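Local coordinates for protein uronate dehydrogenase (Agrobacterium tumefaciens, PDB 3RFX) that catalyses the NAD-dependent oxidation of uronic acids such as galacturonate and glucuronate, with NAD bound to its Rossmann fold, at residues K4-T9 with E28-A33; G86-L91 with K140-N145; H113-Y118 with R252-T257; E157-R162 with P201-A206; R174-W179 with A232-I237. The protein carries 1 engineered substitution. One frame throughout, in Å; residues are numbered along the deposited sequence.

Contact 1 of 5, residues K4-T9 with E28-A33; sequences KRLLVT and EILRLA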
# COMPACT_ATOMS: atom_id res chain seq x y z
N LYS A 4 18.31 14.97 -36.12
CA LYS A 4 19.48 15.39 -36.89
C LYS A 4 20.79 14.91 -36.28
O LYS A 4 21.65 14.38 -36.98
CB LYS A 4 19.55 16.91 -37.04
CG LYS A 4 20.78 17.36 -37.83
CD LYS A 4 20.87 18.87 -37.95
CE LYS A 4 22.14 19.27 -38.70
NZ LYS A 4 22.31 20.75 -38.76
N ARG A 5 20.96 15.13 -34.98
CA ARG A 5 22.20 14.76 -34.31
C ARG A 5 21.96 14.13 -32.94
O ARG A 5 21.32 14.72 -32.08
CB ARG A 5 23.13 15.97 -34.18
CG ARG A 5 24.47 15.64 -33.54
CD ARG A 5 25.38 16.87 -33.42
NE ARG A 5 26.00 17.23 -34.69
CZ ARG A 5 25.61 18.26 -35.46
NH1 ARG A 5 24.60 19.04 -35.09
NH2 ARG A 5 26.25 18.51 -36.59
N LEU A 6 22.50 12.93 -32.76
CA LEU A 6 22.42 12.23 -31.48
C LEU A 6 23.82 12.15 -30.88
O LEU A 6 24.76 11.73 -31.56
CB LEU A 6 21.86 10.83 -31.68
CG LEU A 6 21.90 9.90 -30.45
CD1 LEU A 6 21.09 10.51 -29.30
CD2 LEU A 6 21.39 8.51 -30.82
N LEU A 7 23.96 12.56 -29.63
CA LEU A 7 25.21 12.41 -28.90
C LEU A 7 25.25 11.08 -28.14
O LEU A 7 24.30 10.73 -27.44
CB LEU A 7 25.39 13.56 -27.92
CG LEU A 7 26.58 13.52 -26.94
CD1 LEU A 7 27.92 13.59 -27.66
CD2 LEU A 7 26.47 14.65 -25.92
N VAL A 8 26.34 10.34 -28.29
CA VAL A 8 26.62 9.19 -27.43
C VAL A 8 27.92 9.42 -26.68
O VAL A 8 28.99 9.48 -27.28
CB VAL A 8 26.74 7.87 -28.23
CG1 VAL A 8 26.99 6.69 -27.28
CG2 VAL A 8 25.49 7.63 -29.06
N THR A 9 27.83 9.60 -25.36
CA THR A 9 29.02 9.73 -24.53
C THR A 9 29.52 8.34 -24.11
O THR A 9 28.81 7.35 -24.27
CB THR A 9 28.77 10.57 -23.27
OG1 THR A 9 27.90 9.87 -22.37
CG2 THR A 9 28.16 11.95 -23.63
N GLU A 28 20.68 11.53 -38.42
CA GLU A 28 21.45 11.82 -39.62
C GLU A 28 22.94 11.84 -39.29
O GLU A 28 23.76 11.33 -40.04
CB GLU A 28 21.01 13.16 -40.23
CG GLU A 28 19.57 13.12 -40.75
CD GLU A 28 19.11 14.44 -41.35
OE1 GLU A 28 19.74 15.49 -41.07
OE2 GLU A 28 18.11 14.44 -42.09
N ILE A 29 23.26 12.42 -38.13
CA ILE A 29 24.63 12.48 -37.65
C ILE A 29 24.76 11.92 -36.25
O ILE A 29 24.01 12.27 -35.35
CB ILE A 29 25.13 13.93 -37.62
CG1 ILE A 29 25.11 14.52 -39.04
CG2 ILE A 29 26.53 14.00 -37.01
CD1 ILE A 29 25.16 16.04 -39.05
N LEU A 30 25.74 11.04 -36.05
CA LEU A 30 26.02 10.52 -34.73
C LEU A 30 27.30 11.16 -34.21
O LEU A 30 28.36 11.04 -34.82
CB LEU A 30 26.19 9.00 -34.79
CG LEU A 30 25.88 8.18 -33.54
CD1 LEU A 30 24.44 8.39 -33.12
CD2 LEU A 30 26.15 6.70 -33.81
N ARG A 31 27.19 11.87 -33.09
CA ARG A 31 28.37 12.43 -32.45
C ARG A 31 28.80 11.53 -31.30
O ARG A 31 28.04 11.30 -30.37
CB ARG A 31 28.12 13.85 -31.94
CG ARG A 31 29.32 14.46 -31.25
CD ARG A 31 29.05 15.90 -30.84
NE ARG A 31 28.83 16.76 -32.00
CZ ARG A 31 28.46 18.04 -31.91
NH1 ARG A 31 28.27 18.59 -30.72
NH2 ARG A 31 28.28 18.76 -33.01
N LEU A 32 30.03 11.02 -31.39
CA LEU A 32 30.60 10.14 -30.38
C LEU A 32 31.61 10.90 -29.54
O LEU A 32 32.43 11.65 -30.06
CB LEU A 32 31.30 8.94 -31.04
CG LEU A 32 30.49 7.92 -31.86
CD1 LEU A 32 29.11 7.67 -31.23
CD2 LEU A 32 30.33 8.37 -33.31
N ALA A 33 31.55 10.70 -28.23
CA ALA A 33 32.49 11.36 -27.33
C ALA A 33 33.03 10.40 -26.28
O ALA A 33 32.36 9.45 -25.89
CB ALA A 33 31.83 12.57 -26.66
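The guanidinium groups of Arg5 and Arg31 meet on one side of two parallel strands, each with one face against part of the other side chain. NH2 of Arg31 sits over one face of the Arg5 group, 3.2 Å from Arg5 NE, and CD of Arg5 lies over a face of Arg31 near its rim; the planes are 38° apart. Arg5 NE and Arg31 NH2 are both donors and make no hydrogen bond. Both chains leave the backbone extended and bend at chi3 (-77° in Arg5, -64° in Arg31), which turns the two heads into one another. Ile29 CD1 comes to 3.7 Å of Arg5 NH2. On the other side the two strands meet through aliphatic side chains, Leu30 CD1 packing 3.8 Å from Leu6 CD2. Five backbone hydrogen bonds hold the strands of this beta-alpha-beta unit, the straightest being Val8 N to Arg31 O (2.9 Å). Glu46 takes a salt bridge from both arginines, and the carbonyls of Met61, Ala63 and Gly64 accept further N-H groups, so the paired positive charge is probably well compensated.

Contact 2 of 5, residues G86-L91 with K140-N145; sequences GNIIGL and KCFGEN
This is a buried helix-helix contact in which Phe142 of helix 135-154 lies against Ile88 of helix 80-100, the two short axes running 22° from parallel and 9.0 Å apart. Ile88 CG2 stands over the middle of the Phe142 ring, 4.0 Å from its centroid, a CH-pi contact made face on. Phe142 CG lies anti to the backbone N (chi1 172°), which swings the ring across to the other helix; there CE2 also comes to 3.5 Å of Ile88 O, and Leu91 CB meets the ring at its edge. Further along, Gly143 offers bare backbone, and Leu91 CG settles 4.1 Å from Gly143 CA. At the other end Asn87 ND2 meets Lys140 CE, while the Asn87 amide is held by Ile74 N at OD1 and Ser139 OG at ND2. Lys140 NZ bonds Ala109 O, and Gly86 touches NAD. Phe142 of a second subunit packs on Ile88, as in the helical dimer interface of short-chain dehydrogenases, and Lys140 probably corresponds to the lysine of their YxxxK motif, whose tyrosine is an engineered alanine here.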
# COMPACT_ATOMS: atom_id res chain seq x y z
N GLY A 86 34.09 11.94 -12.98
CA GLY A 86 33.30 11.43 -14.08
C GLY A 86 31.79 11.42 -13.85
O GLY A 86 31.01 11.61 -14.80
N ASN A 87 31.37 11.22 -12.61
CA ASN A 87 29.96 10.93 -12.31
C ASN A 87 29.26 12.01 -11.51
O ASN A 87 28.03 12.02 -11.41
CB ASN A 87 29.84 9.61 -11.53
CG ASN A 87 30.24 8.41 -12.35
OD1 ASN A 87 30.74 8.53 -13.47
ND2 ASN A 87 30.02 7.22 -11.79
N ILE A 88 30.04 12.90 -10.90
CA ILE A 88 29.45 13.92 -10.05
C ILE A 88 29.64 15.29 -10.71
O ILE A 88 28.68 15.88 -11.20
CB ILE A 88 30.01 13.86 -8.61
CG1 ILE A 88 29.61 12.50 -7.99
CG2 ILE A 88 29.46 14.98 -7.76
CD1 ILE A 88 30.06 12.30 -6.59
N ILE A 89 30.88 15.75 -10.79
CA ILE A 89 31.19 16.94 -11.56
C ILE A 89 30.75 16.78 -13.00
O ILE A 89 30.14 17.68 -13.58
CB ILE A 89 32.70 17.26 -11.51
CG1 ILE A 89 33.12 17.56 -10.07
CG2 ILE A 89 33.03 18.43 -12.45
CD1 ILE A 89 34.63 17.60 -9.86
N GLY A 90 31.03 15.61 -13.58
CA GLY A 90 30.65 15.34 -14.95
C GLY A 90 29.15 15.44 -15.21
O GLY A 90 28.73 15.93 -16.27
N LEU A 91 28.35 14.98 -14.26
CA LEU A 91 26.90 15.03 -14.41
C LEU A 91 26.40 16.46 -14.33
O LEU A 91 25.57 16.88 -15.11
CB LEU A 91 26.20 14.15 -13.36
CG LEU A 91 25.69 12.81 -13.89
CD1 LEU A 91 24.46 12.97 -14.77
CD2 LEU A 91 26.81 12.09 -14.66
N LYS A 140 25.71 7.16 -8.91
CA LYS A 140 24.61 7.01 -9.86
C LYS A 140 23.31 7.56 -9.26
O LYS A 140 22.49 8.15 -9.97
CB LYS A 140 24.47 5.55 -10.33
CG LYS A 140 25.65 5.05 -11.20
CD LYS A 140 25.75 5.83 -12.52
CE LYS A 140 26.78 5.21 -13.49
NZ LYS A 140 26.81 5.93 -14.81
N CYS A 141 23.14 7.40 -7.94
CA CYS A 141 22.06 8.07 -7.22
C CYS A 141 22.15 9.59 -7.37
O CYS A 141 21.14 10.27 -7.55
CB CYS A 141 22.09 7.72 -5.73
SG CYS A 141 21.60 6.00 -5.35
N PHE A 142 23.37 10.13 -7.29
CA PHE A 142 23.55 11.57 -7.47
C PHE A 142 23.02 12.00 -8.85
O PHE A 142 22.30 13.00 -8.96
CB PHE A 142 25.01 11.99 -7.30
CG PHE A 142 25.28 13.43 -7.66
CD1 PHE A 142 25.21 14.43 -6.70
CD2 PHE A 142 25.60 13.78 -8.96
CE1 PHE A 142 25.45 15.76 -7.04
CE2 PHE A 142 25.83 15.11 -9.30
CZ PHE A 142 25.76 16.09 -8.34
N GLY A 143 23.39 11.25 -9.88
CA GLY A 143 22.89 11.52 -11.22
C GLY A 143 21.37 11.50 -11.30
O GLY A 143 20.75 12.36 -11.94
N GLU A 144 20.75 10.51 -10.66
CA GLU A 144 19.29 10.43 -10.63
C GLU A 144 18.65 11.61 -9.91
O GLU A 144 17.63 12.14 -10.36
CB GLU A 144 18.84 9.13 -9.94
CG GLU A 144 19.19 7.86 -10.71
CD GLU A 144 18.54 6.61 -10.10
OE1 GLU A 144 17.75 6.74 -9.13
OE2 GLU A 144 18.81 5.51 -10.61
N ASN A 145 19.20 11.99 -8.76
CA ASN A 145 18.65 13.09 -7.97
C ASN A 145 18.82 14.42 -8.69
O ASN A 145 17.92 15.28 -8.67
CB ASN A 145 19.30 13.16 -6.59
CG ASN A 145 18.97 11.94 -5.73
OD1 ASN A 145 17.90 11.35 -5.86
ND2 ASN A 145 19.89 11.57 -4.84

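Contact 3 of 5, residues H113-Y118 with R252-T257; sequences HTIGYY and RFQGGT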
# COMPACT_ATOMS: atom_id res chain seq x y z
N HIS A 113 23.44 -0.84 -9.23
CA HIS A 113 24.21 -0.64 -8.00
C HIS A 113 23.64 0.43 -7.07
O HIS A 113 24.05 0.54 -5.92
CB HIS A 113 25.69 -0.45 -8.32
CG HIS A 113 26.28 -1.65 -8.98
ND1 HIS A 113 26.38 -2.87 -8.35
CD2 HIS A 113 26.73 -1.85 -10.25
CE1 HIS A 113 26.89 -3.76 -9.18
NE2 HIS A 113 27.11 -3.16 -10.34
N THR A 114 22.67 1.20 -7.57
CA THR A 114 21.92 2.12 -6.70
C THR A 114 21.07 1.38 -5.66
O THR A 114 20.67 1.96 -4.66
CB THR A 114 20.96 3.01 -7.52
OG1 THR A 114 20.07 2.18 -8.27
CG2 THR A 114 21.75 3.91 -8.49
N ILE A 115 20.78 0.10 -5.93
CA ILE A 115 19.94 -0.70 -5.04
C ILE A 115 20.62 -2.03 -4.72
O ILE A 115 19.97 -3.02 -4.36
CB ILE A 115 18.51 -0.90 -5.64
CG1 ILE A 115 18.54 -1.37 -7.11
CG2 ILE A 115 17.74 0.44 -5.59
CD1 ILE A 115 18.86 -2.87 -7.34
N GLY A 116 21.94 -2.05 -4.84
CA GLY A 116 22.70 -3.29 -4.73
C GLY A 116 22.57 -4.06 -3.43
O GLY A 116 22.77 -5.28 -3.42
N TYR A 117 22.26 -3.39 -2.32
CA TYR A 117 22.15 -4.11 -1.04
C TYR A 117 20.82 -4.81 -0.78
O TYR A 117 20.67 -5.51 0.23
CB TYR A 117 22.53 -3.21 0.16
CG TYR A 117 24.01 -3.28 0.51
CD1 TYR A 117 24.54 -4.39 1.18
CD2 TYR A 117 24.88 -2.26 0.15
CE1 TYR A 117 25.89 -4.46 1.49
CE2 TYR A 117 26.24 -2.32 0.46
CZ TYR A 117 26.74 -3.42 1.13
OH TYR A 117 28.08 -3.50 1.43
N TYR A 118 19.83 -4.65 -1.67
CA TYR A 118 18.59 -5.42 -1.52
C TYR A 118 18.87 -6.90 -1.79
O TYR A 118 19.68 -7.23 -2.65
CB TYR A 118 17.50 -4.93 -2.48
CG TYR A 118 16.83 -3.65 -2.04
CD1 TYR A 118 15.79 -3.67 -1.11
CD2 TYR A 118 17.22 -2.42 -2.56
CE1 TYR A 118 15.17 -2.49 -0.70
CE2 TYR A 118 16.60 -1.23 -2.17
CZ TYR A 118 15.58 -1.28 -1.23
OH TYR A 118 14.95 -0.12 -0.84
N ARG A 252 23.13 -13.53 -3.36
CA ARG A 252 22.47 -13.01 -2.16
C ARG A 252 21.99 -11.57 -2.29
O ARG A 252 20.97 -11.19 -1.71
CB ARG A 252 23.39 -13.14 -0.95
CG ARG A 252 23.52 -14.58 -0.43
CD ARG A 252 24.60 -14.66 0.64
NE ARG A 252 24.36 -13.70 1.72
CZ ARG A 252 25.25 -13.38 2.66
NH1 ARG A 252 26.45 -13.95 2.67
NH2 ARG A 252 24.94 -12.49 3.58
N PHE A 253 22.74 -10.77 -3.05
CA PHE A 253 22.50 -9.34 -3.15
C PHE A 253 22.31 -8.92 -4.59
O PHE A 253 22.97 -9.43 -5.49
CB PHE A 253 23.65 -8.55 -2.52
CG PHE A 253 23.81 -8.80 -1.06
CD1 PHE A 253 23.02 -8.13 -0.14
CD2 PHE A 253 24.74 -9.72 -0.60
CE1 PHE A 253 23.16 -8.36 1.22
CE2 PHE A 253 24.89 -9.95 0.76
CZ PHE A 253 24.10 -9.28 1.67
N GLN A 254 21.39 -7.98 -4.81
CA GLN A 254 21.11 -7.56 -6.18
C GLN A 254 22.32 -6.93 -6.88
O GLN A 254 22.47 -7.06 -8.10
CB GLN A 254 19.87 -6.65 -6.21
CG GLN A 254 18.64 -7.43 -5.74
CD GLN A 254 17.33 -6.77 -6.12
OE1 GLN A 254 17.28 -5.94 -7.02
NE2 GLN A 254 16.25 -7.17 -5.44
N GLY A 255 23.19 -6.31 -6.10
CA GLY A 255 24.44 -5.76 -6.61
C GLY A 255 25.55 -6.79 -6.77
O GLY A 255 26.65 -6.47 -7.22
N GLY A 256 25.26 -8.04 -6.42
CA GLY A 256 26.26 -9.09 -6.56
C GLY A 256 27.52 -8.80 -5.75
O GLY A 256 27.43 -8.27 -4.64
N THR A 257 28.68 -9.14 -6.29
CA THR A 257 29.93 -8.99 -5.54
C THR A 257 30.32 -7.54 -5.20
O THR A 257 31.23 -7.31 -4.41
CB THR A 257 31.12 -9.71 -6.22
OG1 THR A 257 31.36 -9.12 -7.51
CG2 THR A 257 30.81 -11.19 -6.40
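Phe253 makes the first real contact of its segment, setting CB 3.5 Å from Gly116 O and CD1 3.5 Å from Tyr117 O, which lies at the ring edge in its plane. The ring of Tyr117 turns its own edge toward the face of Phe253 in an offset edge-to-face pair, planes at 75°. Gln254 follows and is held twice: its backbone N donates to Tyr118 O (2.9 Å), and its extended side chain runs beside Tyr118 CB and Ile115 CD1, the latter 3.5 Å from Gln254 OE1. The amide is fixed from outside by Trp214 NE1 on the oxygen and Pro119 O on the nitrogen. Next, Gly255 N bonds to Gly116 O at 2.9 Å, coming in the carbonyl plane onto a lone pair. Gly255 CA packs directly on Gly116 CA at 3.6 Å, with no room for a side chain between them. Gly255 O then meets the edge of the His113 ring, 3.4 Å from His113 CE1, while His113 ND1 is hydrogen-bonded to Asp133 OD2. Gly256 closes the turn, its N donating to Phe253 O, and its positive phi suits glycine. Thus two type I beta turns, Ile115 to Tyr118 and Phe253 to Gly256, dock on each other and fasten the C-terminal part of the chain to the loop that follows strand 105-111 of the Rossmann fold.

Contact 4 of 5, residues E157-R162 with P201-A206; sequences ETALVR and PVVWGA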
# COMPACT_ATOMS: atom_id res chain seq x y z
N GLU A 157 13.95 16.48 -19.59
CA GLU A 157 13.48 15.10 -19.50
C GLU A 157 14.63 14.09 -19.60
O GLU A 157 15.53 14.23 -20.44
CB GLU A 157 12.44 14.81 -20.57
CG GLU A 157 11.18 15.67 -20.45
CD GLU A 157 10.12 15.30 -21.48
OE1 GLU A 157 10.32 15.60 -22.67
OE2 GLU A 157 9.10 14.70 -21.09
N THR A 158 14.58 13.07 -18.75
CA THR A 158 15.65 12.07 -18.66
C THR A 158 15.02 10.71 -18.36
O THR A 158 14.14 10.61 -17.50
CB THR A 158 16.61 12.39 -17.48
OG1 THR A 158 17.20 13.69 -17.65
CG2 THR A 158 17.72 11.32 -17.35
N ALA A 159 15.45 9.67 -19.06
CA ALA A 159 15.13 8.30 -18.66
C ALA A 159 16.25 7.81 -17.75
O ALA A 159 17.40 7.76 -18.17
CB ALA A 159 15.00 7.39 -19.88
N LEU A 160 15.92 7.47 -16.51
CA LEU A 160 16.93 6.99 -15.55
C LEU A 160 17.02 5.47 -15.64
O LEU A 160 16.28 4.74 -14.97
CB LEU A 160 16.56 7.41 -14.13
CG LEU A 160 16.33 8.91 -13.94
CD1 LEU A 160 15.79 9.18 -12.54
CD2 LEU A 160 17.63 9.69 -14.19
N VAL A 161 17.92 4.98 -16.49
CA VAL A 161 17.95 3.56 -16.78
C VAL A 161 18.91 2.84 -15.85
O VAL A 161 20.13 2.98 -15.96
CB VAL A 161 18.33 3.29 -18.25
CG1 VAL A 161 18.14 1.82 -18.59
CG2 VAL A 161 17.49 4.17 -19.17
N ARG A 162 18.35 2.08 -14.91
CA ARG A 162 19.15 1.30 -13.97
C ARG A 162 19.58 0.02 -14.65
O ARG A 162 18.90 -1.01 -14.59
CB ARG A 162 18.34 1.02 -12.70
CG ARG A 162 18.09 2.29 -11.91
CD ARG A 162 17.27 2.04 -10.64
NE ARG A 162 17.13 3.27 -9.86
CZ ARG A 162 16.32 3.39 -8.81
NH1 ARG A 162 15.57 2.36 -8.42
NH2 ARG A 162 16.26 4.54 -8.16
N PRO A 201 11.38 9.33 -15.58
CA PRO A 201 11.07 8.04 -14.97
C PRO A 201 12.30 7.17 -14.65
O PRO A 201 13.28 7.21 -15.38
CB PRO A 201 10.25 7.35 -16.06
CG PRO A 201 10.83 7.88 -17.34
CD PRO A 201 11.10 9.35 -17.03
N VAL A 202 12.21 6.40 -13.57
CA VAL A 202 13.13 5.29 -13.32
C VAL A 202 12.73 4.14 -14.23
O VAL A 202 11.56 3.75 -14.29
CB VAL A 202 13.06 4.82 -11.85
CG1 VAL A 202 13.85 3.52 -11.66
CG2 VAL A 202 13.57 5.92 -10.91
N VAL A 203 13.70 3.59 -14.94
CA VAL A 203 13.48 2.45 -15.82
C VAL A 203 14.41 1.33 -15.37
O VAL A 203 15.61 1.54 -15.25
CB VAL A 203 13.83 2.80 -17.28
CG1 VAL A 203 13.59 1.60 -18.19
CG2 VAL A 203 13.03 4.04 -17.75
N TRP A 204 13.86 0.15 -15.13
CA TRP A 204 14.72 -0.99 -14.78
C TRP A 204 15.31 -1.55 -16.06
O TRP A 204 14.57 -1.99 -16.94
CB TRP A 204 13.93 -2.05 -14.03
CG TRP A 204 13.44 -1.60 -12.69
CD1 TRP A 204 12.16 -1.27 -12.35
CD2 TRP A 204 14.22 -1.43 -11.50
NE1 TRP A 204 12.09 -0.91 -11.02
CE2 TRP A 204 13.35 -1.00 -10.48
CE3 TRP A 204 15.59 -1.61 -11.20
CZ2 TRP A 204 13.78 -0.75 -9.17
CZ3 TRP A 204 16.02 -1.35 -9.90
CH2 TRP A 204 15.12 -0.93 -8.90
N GLY A 205 16.63 -1.53 -16.17
CA GLY A 205 17.28 -1.96 -17.39
C GLY A 205 17.54 -3.45 -17.40
O GLY A 205 18.64 -3.89 -17.07
N ALA A 206 16.53 -4.23 -17.78
CA ALA A 206 16.65 -5.68 -17.90
C ALA A 206 15.76 -6.18 -19.02
O ALA A 206 14.73 -5.58 -19.32
CB ALA A 206 16.25 -6.34 -16.59
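Arg162 and Trp204 form the tight end of this strand pair, lying side by side and pointing the same way. Arg162 NH1 comes to 3.4 Å of Trp204 CH2, which sits at the edge of the guanidinium in its plane, and Arg162 CD makes an off-centre CH-pi contact with the six-membered ring. Guanidinium and indole are steeply inclined, 72° apart. Val202 CG1 lies over one face of the guanidinium, 3.7 Å from Arg162 NE, and the chain, straight from CG to NE, carries the head across that valine to Glu144, with which NH2 forms a salt bridge. On the other side of the sheet Val161 and Val203 pack more lightly, CG2 of Val161 being 4.3 Å from CB of Val203; Leu188 of helix 182-194 closes over both. The opposite end is looser: Ala159 CA and Pro201 CA have drifted to 5.5 Å, and Pro201 and Val202 are partly open to solvent, although Pro201 CD still comes to 3.3 Å of Thr158 O. Four backbone hydrogen bonds run between these ends, from Leu160 N to Pro201 O through to Gly205 N on Arg162 O (2.8 Å). That last donor stands well above the carbonyl plane, where Gly205 centres an inverse gamma turn and the strand stops. Parallel pairing of strands 158-163 and 202-205 is the final step of the Rossmann-type sheet, with 202-205 as its outermost strand within the chain.

Contact 5 of 5, residues R174-W179 with A232-I237; sequences RMLSTW and AFRRHI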
# COMPACT_ATOMS: atom_id res chain seq x y z
N ARG A 174 23.55 -14.86 -11.64
CA ARG A 174 22.93 -13.55 -11.41
C ARG A 174 22.33 -12.98 -12.69
O ARG A 174 21.25 -12.38 -12.67
CB ARG A 174 23.95 -12.59 -10.80
CG ARG A 174 23.45 -11.15 -10.60
CD ARG A 174 24.41 -10.37 -9.70
NE ARG A 174 24.11 -8.93 -9.66
CZ ARG A 174 24.53 -8.04 -10.56
NH1 ARG A 174 25.27 -8.43 -11.59
NH2 ARG A 174 24.20 -6.76 -10.43
N MET A 175 23.02 -13.17 -13.81
CA MET A 175 22.54 -12.61 -15.08
C MET A 175 21.28 -13.27 -15.60
O MET A 175 20.63 -12.76 -16.51
CB MET A 175 23.64 -12.63 -16.14
CG MET A 175 24.81 -11.74 -15.78
SD MET A 175 25.88 -11.48 -17.21
CE MET A 175 27.34 -10.85 -16.39
N LEU A 176 20.91 -14.41 -15.03
CA LEU A 176 19.61 -14.99 -15.38
C LEU A 176 18.50 -14.03 -14.94
O LEU A 176 17.37 -14.12 -15.41
CB LEU A 176 19.41 -16.35 -14.71
CG LEU A 176 20.37 -17.42 -15.22
CD1 LEU A 176 20.20 -18.73 -14.44
CD2 LEU A 176 20.15 -17.65 -16.73
N SER A 177 18.83 -13.13 -14.01
CA SER A 177 17.88 -12.12 -13.55
C SER A 177 18.20 -10.75 -14.12
O SER A 177 17.28 -9.99 -14.44
CB SER A 177 17.84 -12.05 -12.02
OG SER A 177 17.50 -13.32 -11.45
N THR A 178 19.49 -10.41 -14.22
CA THR A 178 19.89 -9.03 -14.53
C THR A 178 20.19 -8.73 -16.00
O THR A 178 20.38 -7.57 -16.37
CB THR A 178 21.13 -8.60 -13.72
OG1 THR A 178 22.24 -9.42 -14.08
CG2 THR A 178 20.89 -8.70 -12.21
N TRP A 179 20.24 -9.76 -16.84
CA TRP A 179 20.62 -9.59 -18.24
C TRP A 179 19.75 -8.55 -18.93
O TRP A 179 18.53 -8.58 -18.81
CB TRP A 179 20.52 -10.90 -19.01
CG TRP A 179 21.08 -10.84 -20.41
CD1 TRP A 179 22.28 -10.32 -20.79
CD2 TRP A 179 20.46 -11.35 -21.60
NE1 TRP A 179 22.45 -10.46 -22.15
CE2 TRP A 179 21.34 -11.09 -22.67
CE3 TRP A 179 19.25 -12.00 -21.86
CZ2 TRP A 179 21.05 -11.47 -23.98
CZ3 TRP A 179 18.96 -12.37 -23.16
CH2 TRP A 179 19.86 -12.10 -24.21
N ALA A 232 16.43 -18.59 -21.30
CA ALA A 232 16.86 -19.48 -22.38
C ALA A 232 18.31 -19.96 -22.19
O ALA A 232 18.72 -20.94 -22.80
CB ALA A 232 16.72 -18.78 -23.72
N PHE A 233 19.06 -19.27 -21.34
CA PHE A 233 20.47 -19.56 -21.14
C PHE A 233 20.77 -20.33 -19.86
O PHE A 233 21.94 -20.55 -19.53
CB PHE A 233 21.30 -18.27 -21.15
CG PHE A 233 21.31 -17.57 -22.49
CD1 PHE A 233 22.34 -17.79 -23.40
CD2 PHE A 233 20.29 -16.69 -22.83
CE1 PHE A 233 22.35 -17.15 -24.63
CE2 PHE A 233 20.30 -16.03 -24.06
CZ PHE A 233 21.33 -16.26 -24.96
N ARG A 234 19.74 -20.74 -19.13
CA ARG A 234 19.97 -21.40 -17.84
C ARG A 234 20.85 -22.65 -17.97
O ARG A 234 21.78 -22.84 -17.19
CB ARG A 234 18.65 -21.76 -17.14
CG ARG A 234 18.87 -22.41 -15.77
CD ARG A 234 17.56 -22.60 -15.00
NE ARG A 234 16.91 -21.32 -14.68
CZ ARG A 234 17.12 -20.62 -13.57
NH1 ARG A 234 17.98 -21.06 -12.66
NH2 ARG A 234 16.47 -19.48 -13.38
N ARG A 235 20.55 -23.51 -18.94
CA ARG A 235 21.38 -24.70 -19.12
C ARG A 235 22.81 -24.33 -19.52
O ARG A 235 23.78 -24.90 -19.01
CB ARG A 235 20.78 -25.68 -20.13
CG ARG A 235 21.10 -27.13 -19.75
CD ARG A 235 21.51 -27.98 -20.93
NE ARG A 235 22.26 -29.16 -20.49
CZ ARG A 235 22.72 -30.10 -21.30
NH1 ARG A 235 22.50 -30.01 -22.61
NH2 ARG A 235 23.39 -31.14 -20.81
N HIS A 236 22.93 -23.36 -20.42
CA HIS A 236 24.23 -22.84 -20.84
C HIS A 236 25.06 -22.43 -19.63
O HIS A 236 26.25 -22.74 -19.54
CB HIS A 236 24.03 -21.66 -21.80
CG HIS A 236 25.22 -20.74 -21.92
ND1 HIS A 236 26.35 -21.06 -22.63
CD2 HIS A 236 25.43 -19.49 -21.43
CE1 HIS A 236 27.22 -20.07 -22.57
NE2 HIS A 236 26.68 -19.10 -21.84
N ILE A 237 24.43 -21.76 -18.67
CA ILE A 237 25.14 -21.33 -17.47
C ILE A 237 25.56 -22.53 -16.60
O ILE A 237 26.69 -22.58 -16.11
CB ILE A 237 24.34 -20.28 -16.68
CG1 ILE A 237 24.41 -18.93 -17.42
CG2 ILE A 237 24.90 -20.11 -15.28
CD1 ILE A 237 23.34 -17.98 -17.04
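Arg174 O is gripped by two backbone N-H groups, Ser177 N at 2.9 Å and Thr178 N at 3.1 Å, and the short helical turn they close points Leu176 at Arg234 and Ile237. Leu176 splits its methyls between the two. CD1 stands over the centre of the Arg234 guanidinium, 3.7 Å from NH1, the side chains crossing at about a right angle; a bend at chi3 (-63°) folds the guanidinium back over the leucine. CD2 meets Ile237 CD1 tip to tip at 3.2 Å, closer than usual van der Waals contact and so doubtful in detail. One turn later Trp179 offers the face of its six-membered ring to the edge of Phe233, CE2 of which lies 4.0 Å from Trp179 CH2, with the planes at 68°. Trp179 NE1 is bonded to Thr167 O, which fixes how the indole is turned. No hydrogen bond links the segments: they meet through methyl groups, aromatic rings and the flat side of one guanidinium. The arginine's polar atoms are met at its rim, by Glu231 at NE and Tyr173 OH at NH1, which lets the flat side lie on a methyl, while the salt bridge probably offsets the like charge of Arg194 from a third subunit.

Contacts 1 and 4 belong to the same parallel sheet, with centres about 20 Å apart: the first pairs strands 5-9 and 30-34, the second strands 158-163 and 202-205 at the far edge. Contact 2 lies on helices flanking that sheet and is tied to contact 4 by the salt bridge of Glu144 with Arg162. Thr114 of contact 3 packs on both of them. Along the chain, contacts 4 and 5 fall between the two segments of contact 3, whose Gln254 O takes a probable hydrogen bond from Arg174 of contact 5. Contact 1 lies about 33 Å, centre to centre, from contacts 3 and 5. Those two tie later parts of the chain to the Rossmann fold; contacts 1, 2 and 4 lie within its sheet and helices.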